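Local coordinates for GTPase-activating protein GYP1 (Saccharomyces cerevisiae, PDB 1FKM), which stimulates GTP hydrolysis by the Rab-type GTPases Ypt1 and Ypt7, supplying arginine and glutamine fingers in trans from its TBC domain, at residues S30-W43 / V250-S262. Sequence-based numbering, arbitrary orientation.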
loop_
_atom_site.group_PDB
_atom_site.type_symbol
_atom_site.label_atom_id
_atom_site.label_comp_id
_atom_site.label_asym_id
_atom_site.label_seq_id
_atom_site.Cartn_x
_atom_site.Cartn_y
_atom_site.Cartn_z
ATOM N N SER A 30 -16.540 2.420 3.810
ATOM C CA SER A 30 -15.308 2.240 3.043
ATOM C C SER A 30 -14.763 0.819 3.072
ATOM O O SER A 30 -14.057 0.410 2.155
ATOM C CB SER A 30 -14.217 3.196 3.540
ATOM O OG SER A 30 -14.572 4.550 3.318
ATOM N N TRP A 31 -15.088 0.070 4.123
ATOM C CA TRP A 31 -14.609 -1.302 4.264
ATOM C C TRP A 31 -14.993 -2.124 3.039
ATOM O O TRP A 31 -14.240 -3.000 2.594
ATOM C CB TRP A 31 -15.224 -1.951 5.513
ATOM C CG TRP A 31 -14.340 -2.960 6.201
ATOM C CD1 TRP A 31 -13.549 -2.745 7.296
ATOM C CD2 TRP A 31 -14.146 -4.337 5.834
ATOM N NE1 TRP A 31 -12.880 -3.897 7.631
ATOM C CE2 TRP A 31 -13.228 -4.887 6.753
ATOM C CE3 TRP A 31 -14.658 -5.156 4.819
ATOM C CZ2 TRP A 31 -12.809 -6.224 6.689
ATOM C CZ3 TRP A 31 -14.238 -6.487 4.754
ATOM C CH2 TRP A 31 -13.323 -7.003 5.686
ATOM N N ASN A 32 -16.165 -1.822 2.487
ATOM C CA ASN A 32 -16.678 -2.551 1.335
ATOM C C ASN A 32 -16.300 -1.960 -0.016
ATOM O O ASN A 32 -16.893 -2.317 -1.028
ATOM C CB ASN A 32 -18.202 -2.662 1.437
ATOM C CG ASN A 32 -18.650 -3.234 2.768
ATOM O OD1 ASN A 32 -18.164 -4.278 3.200
ATOM N ND2 ASN A 32 -19.576 -2.550 3.427
ATOM N N GLY A 33 -15.323 -1.057 -0.031
ATOM C CA GLY A 33 -14.899 -0.463 -1.285
ATOM C C GLY A 33 -15.245 1.007 -1.415
ATOM O O GLY A 33 -16.331 1.445 -1.028
ATOM N N ILE A 34 -14.318 1.770 -1.978
ATOM C CA ILE A 34 -14.506 3.201 -2.155
ATOM C C ILE A 34 -14.579 3.560 -3.635
ATOM O O ILE A 34 -13.704 3.170 -4.412
ATOM C CB ILE A 34 -13.328 3.983 -1.521
ATOM C CG1 ILE A 34 -13.217 3.633 -0.033
ATOM C CG2 ILE A 34 -13.534 5.485 -1.708
ATOM C CD1 ILE A 34 -11.869 4.017 0.597
ATOM N N PRO A 35 -15.632 4.295 -4.047
ATOM C CA PRO A 35 -15.789 4.705 -5.446
ATOM C C PRO A 35 -14.489 5.396 -5.860
ATOM O O PRO A 35 -13.953 6.204 -5.101
ATOM C CB PRO A 35 -16.958 5.682 -5.383
ATOM C CG PRO A 35 -17.799 5.117 -4.264
ATOM C CD PRO A 35 -16.760 4.777 -3.227
ATOM N N LYS A 36 -13.989 5.093 -7.053
ATOM C CA LYS A 36 -12.729 5.684 -7.495
ATOM C C LYS A 36 -12.652 7.205 -7.383
ATOM O O LYS A 36 -11.614 7.746 -7.004
ATOM C CB LYS A 36 -12.401 5.247 -8.929
ATOM C CG LYS A 36 -13.427 5.629 -9.981
ATOM C CD LYS A 36 -12.940 5.230 -11.368
ATOM C CE LYS A 36 -13.943 5.589 -12.458
ATOM N NZ LYS A 36 -15.207 4.814 -12.324
ATOM N N ILE A 37 -13.735 7.907 -7.689
ATOM C CA ILE A 37 -13.697 9.363 -7.607
ATOM C C ILE A 37 -13.451 9.873 -6.175
ATOM O O ILE A 37 -12.926 10.970 -5.980
ATOM C CB ILE A 37 -14.996 9.989 -8.167
ATOM C CG1 ILE A 37 -14.830 11.506 -8.272
ATOM C CG2 ILE A 37 -16.185 9.640 -7.275
ATOM C CD1 ILE A 37 -16.001 12.204 -8.925
ATOM N N HIS A 38 -13.803 9.066 -5.177
ATOM C CA HIS A 38 -13.626 9.469 -3.780
ATOM C C HIS A 38 -12.353 8.983 -3.101
ATOM O O HIS A 38 -12.014 9.459 -2.018
ATOM C CB HIS A 38 -14.818 9.000 -2.940
ATOM C CG HIS A 38 -16.055 9.813 -3.148
ATOM N ND1 HIS A 38 -17.243 9.263 -3.579
ATOM C CD2 HIS A 38 -16.286 11.137 -2.993
ATOM C CE1 HIS A 38 -18.153 10.215 -3.682
ATOM N NE2 HIS A 38 -17.598 11.361 -3.332
ATOM N N ARG A 39 -11.641 8.048 -3.716
ATOM C CA ARG A 39 -10.438 7.527 -3.074
ATOM C C ARG A 39 -9.408 8.532 -2.571
ATOM O O ARG A 39 -8.938 8.413 -1.441
ATOM C CB ARG A 39 -9.744 6.494 -3.968
ATOM C CG ARG A 39 -10.433 5.144 -3.958
ATOM C CD ARG A 39 -9.495 4.026 -4.403
ATOM N NE ARG A 39 -10.144 2.724 -4.302
ATOM C CZ ARG A 39 -10.670 2.059 -5.326
ATOM N NH1 ARG A 39 -10.628 2.568 -6.551
ATOM N NH2 ARG A 39 -11.244 0.882 -5.120
ATOM N N PRO A 40 -9.026 9.520 -3.393
ATOM C CA PRO A 40 -8.031 10.484 -2.912
ATOM C C PRO A 40 -8.374 11.051 -1.535
ATOM O O PRO A 40 -7.603 10.907 -0.584
ATOM C CB PRO A 40 -8.038 11.552 -4.001
ATOM C CG PRO A 40 -8.304 10.738 -5.238
ATOM C CD PRO A 40 -9.424 9.832 -4.777
ATOM N N VAL A 41 -9.539 11.680 -1.434
ATOM C CA VAL A 41 -9.970 12.269 -0.171
ATOM C C VAL A 41 -10.156 11.250 0.951
ATOM O O VAL A 41 -9.638 11.433 2.054
ATOM C CB VAL A 41 -11.285 13.050 -0.349
ATOM C CG1 VAL A 41 -11.835 13.467 1.008
ATOM C CG2 VAL A 41 -11.032 14.283 -1.203
ATOM N N VAL A 42 -10.878 10.171 0.669
ATOM C CA VAL A 42 -11.143 9.159 1.687
ATOM C C VAL A 42 -9.888 8.472 2.202
ATOM O O VAL A 42 -9.772 8.228 3.399
ATOM C CB VAL A 42 -12.154 8.101 1.176
ATOM C CG1 VAL A 42 -12.405 7.052 2.257
ATOM C CG2 VAL A 42 -13.469 8.787 0.804
ATOM N N TRP A 43 -8.946 8.152 1.316
ATOM C CA TRP A 43 -7.710 7.523 1.767
ATOM C C TRP A 43 -6.947 8.463 2.708
ATOM O O TRP A 43 -6.398 8.031 3.722
ATOM C CB TRP A 43 -6.823 7.162 0.574
ATOM C CG TRP A 43 -7.141 5.838 -0.048
ATOM C CD1 TRP A 43 -8.359 5.199 -0.067
ATOM C CD2 TRP A 43 -6.242 5.011 -0.799
ATOM N NE1 TRP A 43 -8.264 4.026 -0.791
ATOM C CE2 TRP A 43 -6.978 3.889 -1.249
ATOM C CE3 TRP A 43 -4.884 5.112 -1.136
ATOM C CZ2 TRP A 43 -6.403 2.877 -2.019
ATOM C CZ3 TRP A 43 -4.309 4.098 -1.908
ATOM C CH2 TRP A 43 -5.068 3.000 -2.337
ATOM N N VAL A 250 -4.854 -4.401 -5.888
ATOM C CA VAL A 250 -4.142 -3.848 -4.736
ATOM C C VAL A 250 -4.868 -2.596 -4.227
ATOM O O VAL A 250 -5.094 -2.445 -3.028
ATOM C CB VAL A 250 -2.682 -3.485 -5.107
ATOM C CG1 VAL A 250 -2.027 -2.700 -3.975
ATOM C CG2 VAL A 250 -1.884 -4.762 -5.386
ATOM N N ILE A 251 -5.241 -1.707 -5.147
ATOM C CA ILE A 251 -5.949 -0.482 -4.781
ATOM C C ILE A 251 -7.232 -0.795 -4.015
ATOM O O ILE A 251 -7.504 -0.203 -2.968
ATOM C CB ILE A 251 -6.294 0.364 -6.038
ATOM C CG1 ILE A 251 -5.008 0.770 -6.764
ATOM C CG2 ILE A 251 -7.088 1.601 -5.640
ATOM C CD1 ILE A 251 -4.032 1.522 -5.899
ATOM N N ARG A 252 -8.016 -1.733 -4.532
ATOM C CA ARG A 252 -9.262 -2.118 -3.880
ATOM C C ARG A 252 -8.998 -2.700 -2.496
ATOM O O ARG A 252 -9.720 -2.408 -1.544
ATOM C CB ARG A 252 -10.023 -3.129 -4.741
ATOM C CG ARG A 252 -11.227 -3.749 -4.046
ATOM C CD ARG A 252 -12.284 -2.722 -3.649
ATOM N NE ARG A 252 -13.370 -3.383 -2.928
ATOM C CZ ARG A 252 -13.314 -3.733 -1.648
ATOM N NH1 ARG A 252 -12.227 -3.468 -0.931
ATOM N NH2 ARG A 252 -14.326 -4.385 -1.094
HETATM N N MSE A 253 -7.966 -3.524 -2.383
HETATM C CA MSE A 253 -7.604 -4.118 -1.096
HETATM C C MSE A 253 -7.289 -3.036 -0.074
HETATM O O MSE A 253 -7.667 -3.138 1.101
HETATM C CB MSE A 253 -6.359 -4.993 -1.232
HETATM C CG MSE A 253 -6.539 -6.258 -2.023
HETATM SE SE MSE A 253 -4.851 -7.194 -2.130
HETATM C CE MSE A 253 -4.565 -7.483 -0.239
ATOM N N TRP A 254 -6.570 -2.009 -0.514
ATOM C CA TRP A 254 -6.208 -0.923 0.394
ATOM C C TRP A 254 -7.399 -0.151 0.957
ATOM O O TRP A 254 -7.299 0.416 2.044
ATOM C CB TRP A 254 -5.192 0.011 -0.277
ATOM C CG TRP A 254 -3.797 -0.577 -0.241
ATOM C CD1 TRP A 254 -3.467 -1.902 -0.341
ATOM C CD2 TRP A 254 -2.558 0.132 -0.105
ATOM N NE1 TRP A 254 -2.104 -2.061 -0.274
ATOM C CE2 TRP A 254 -1.521 -0.829 -0.132
ATOM C CE3 TRP A 254 -2.222 1.486 0.035
ATOM C CZ2 TRP A 254 -0.167 -0.479 -0.022
ATOM C CZ3 TRP A 254 -0.873 1.833 0.144
ATOM C CH2 TRP A 254 0.133 0.851 0.115
ATOM N N ASP A 255 -8.524 -0.126 0.244
ATOM C CA ASP A 255 -9.714 0.557 0.769
ATOM C C ASP A 255 -10.041 -0.123 2.099
ATOM O O ASP A 255 -10.353 0.529 3.101
ATOM C CB ASP A 255 -10.952 0.376 -0.125
ATOM C CG ASP A 255 -10.835 1.043 -1.481
ATOM O OD1 ASP A 255 -10.000 1.951 -1.667
ATOM O OD2 ASP A 255 -11.622 0.650 -2.373
ATOM N N THR A 256 -9.983 -1.451 2.084
ATOM C CA THR A 256 -10.291 -2.241 3.267
ATOM C C THR A 256 -9.187 -2.193 4.315
ATOM O O THR A 256 -9.476 -2.084 5.508
ATOM C CB THR A 256 -10.598 -3.707 2.892
ATOM O OG1 THR A 256 -11.725 -3.737 2.010
ATOM C CG2 THR A 256 -10.926 -4.532 4.147
ATOM N N TYR A 257 -7.928 -2.277 3.886
ATOM C CA TYR A 257 -6.833 -2.198 4.841
ATOM C C TYR A 257 -6.888 -0.872 5.598
ATOM O O TYR A 257 -6.754 -0.848 6.818
ATOM C CB TYR A 257 -5.482 -2.314 4.135
ATOM C CG TYR A 257 -4.988 -3.732 3.977
ATOM C CD1 TYR A 257 -5.773 -4.706 3.363
ATOM C CD2 TYR A 257 -3.710 -4.092 4.408
ATOM C CE1 TYR A 257 -5.294 -6.006 3.178
ATOM C CE2 TYR A 257 -3.223 -5.382 4.229
ATOM C CZ TYR A 257 -4.015 -6.332 3.612
ATOM O OH TYR A 257 -3.516 -7.599 3.408
ATOM N N LEU A 258 -7.090 0.227 4.874
ATOM C CA LEU A 258 -7.147 1.544 5.509
ATOM C C LEU A 258 -8.381 1.708 6.401
ATOM O O LEU A 258 -8.326 2.390 7.423
ATOM C CB LEU A 258 -7.118 2.654 4.441
ATOM C CG LEU A 258 -5.822 2.766 3.620
ATOM C CD1 LEU A 258 -5.992 3.802 2.518
ATOM C CD2 LEU A 258 -4.665 3.148 4.524
ATOM N N SER A 259 -9.494 1.090 6.012
ATOM C CA SER A 259 -10.721 1.176 6.805
ATOM C C SER A 259 -10.588 0.337 8.071
ATOM O O SER A 259 -11.003 0.756 9.151
ATOM C CB SER A 259 -11.929 0.666 6.008
ATOM O OG SER A 259 -12.168 1.436 4.843
ATOM N N GLU A 260 -10.012 -0.851 7.923
ATOM C CA GLU A 260 -9.834 -1.783 9.041
ATOM C C GLU A 260 -8.826 -1.303 10.081
ATOM O O GLU A 260 -9.026 -1.495 11.278
ATOM C CB GLU A 260 -9.410 -3.154 8.500
ATOM C CG GLU A 260 -9.091 -4.228 9.547
ATOM C CD GLU A 260 -10.261 -4.552 10.458
ATOM O OE1 GLU A 260 -11.423 -4.323 10.055
ATOM O OE2 GLU A 260 -10.019 -5.055 11.577
ATOM N N THR A 261 -7.750 -0.672 9.627
ATOM C CA THR A 261 -6.716 -0.199 10.536
ATOM C C THR A 261 -6.870 1.266 10.926
ATOM O O THR A 261 -6.106 1.779 11.743
ATOM C CB THR A 261 -5.319 -0.400 9.920
ATOM O OG1 THR A 261 -5.220 0.347 8.701
ATOM C CG2 THR A 261 -5.086 -1.865 9.619
ATOM N N SER A 262 -7.859 1.938 10.348
ATOM C CA SER A 262 -8.090 3.347 10.649
ATOM C C SER A 262 -8.287 3.565 12.145
ATOM O O SER A 262 -9.034 2.835 12.795
ATOM C CB SER A 262 -9.320 3.853 9.895
ATOM O OG SER A 262 -9.536 5.230 10.153
HETATM O O HOH W 1 -14.073 -5.735 1.276
HETATM O O HOH W 2 -17.516 -4.969 -1.415
#
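W43 lays one face of its indole against L258, whose CD1 lies 3.5 Å from the centroid of the W43 five-membered ring, while its six-membered ring rests on I251 and W254 CB, a knob in the hole formed by I251, W254, D255 and L258. The ring edge points W43 NE1 at D255 OD1 (2.8 Å), nearly along the C-O bond, with ring and carboxylate planes 75° apart. R39 forms a side-on, almost coplanar bidentate salt bridge with the same carboxylate: R39 NE reaches D255 OD1 at 2.7 Å and R39 NH2 reaches D255 OD2 at 2.8 Å, with I251 CG2 over one guanidinium face and I34 O over the other. From above the carboxylate plane, I34 N donates to D255 OD2 (2.9 Å), so two donors hold each oxygen of this buried acid. Were D255 an alanine, R39 would probably lose its carboxylate mate here, and W43 NE1 and I34 N their acceptor. Further along, T256 clasps W31 twice: CG2, anti to the backbone N, centres over the six-membered ring, while OG1 (chi1 -60°) donates to W31 O at 2.7 Å. W31 NE1 donates to the anti lone pair of E260 OE1 at 2.9 Å. R252, salt-bridged to E365, spreads its guanidinium over G33. The contact ties the S30-G33 turn, I34 and the start of helix 39-46 to helix 247-261 within the all-helical TBC domain fold, away from the arginine and glutamine fingers.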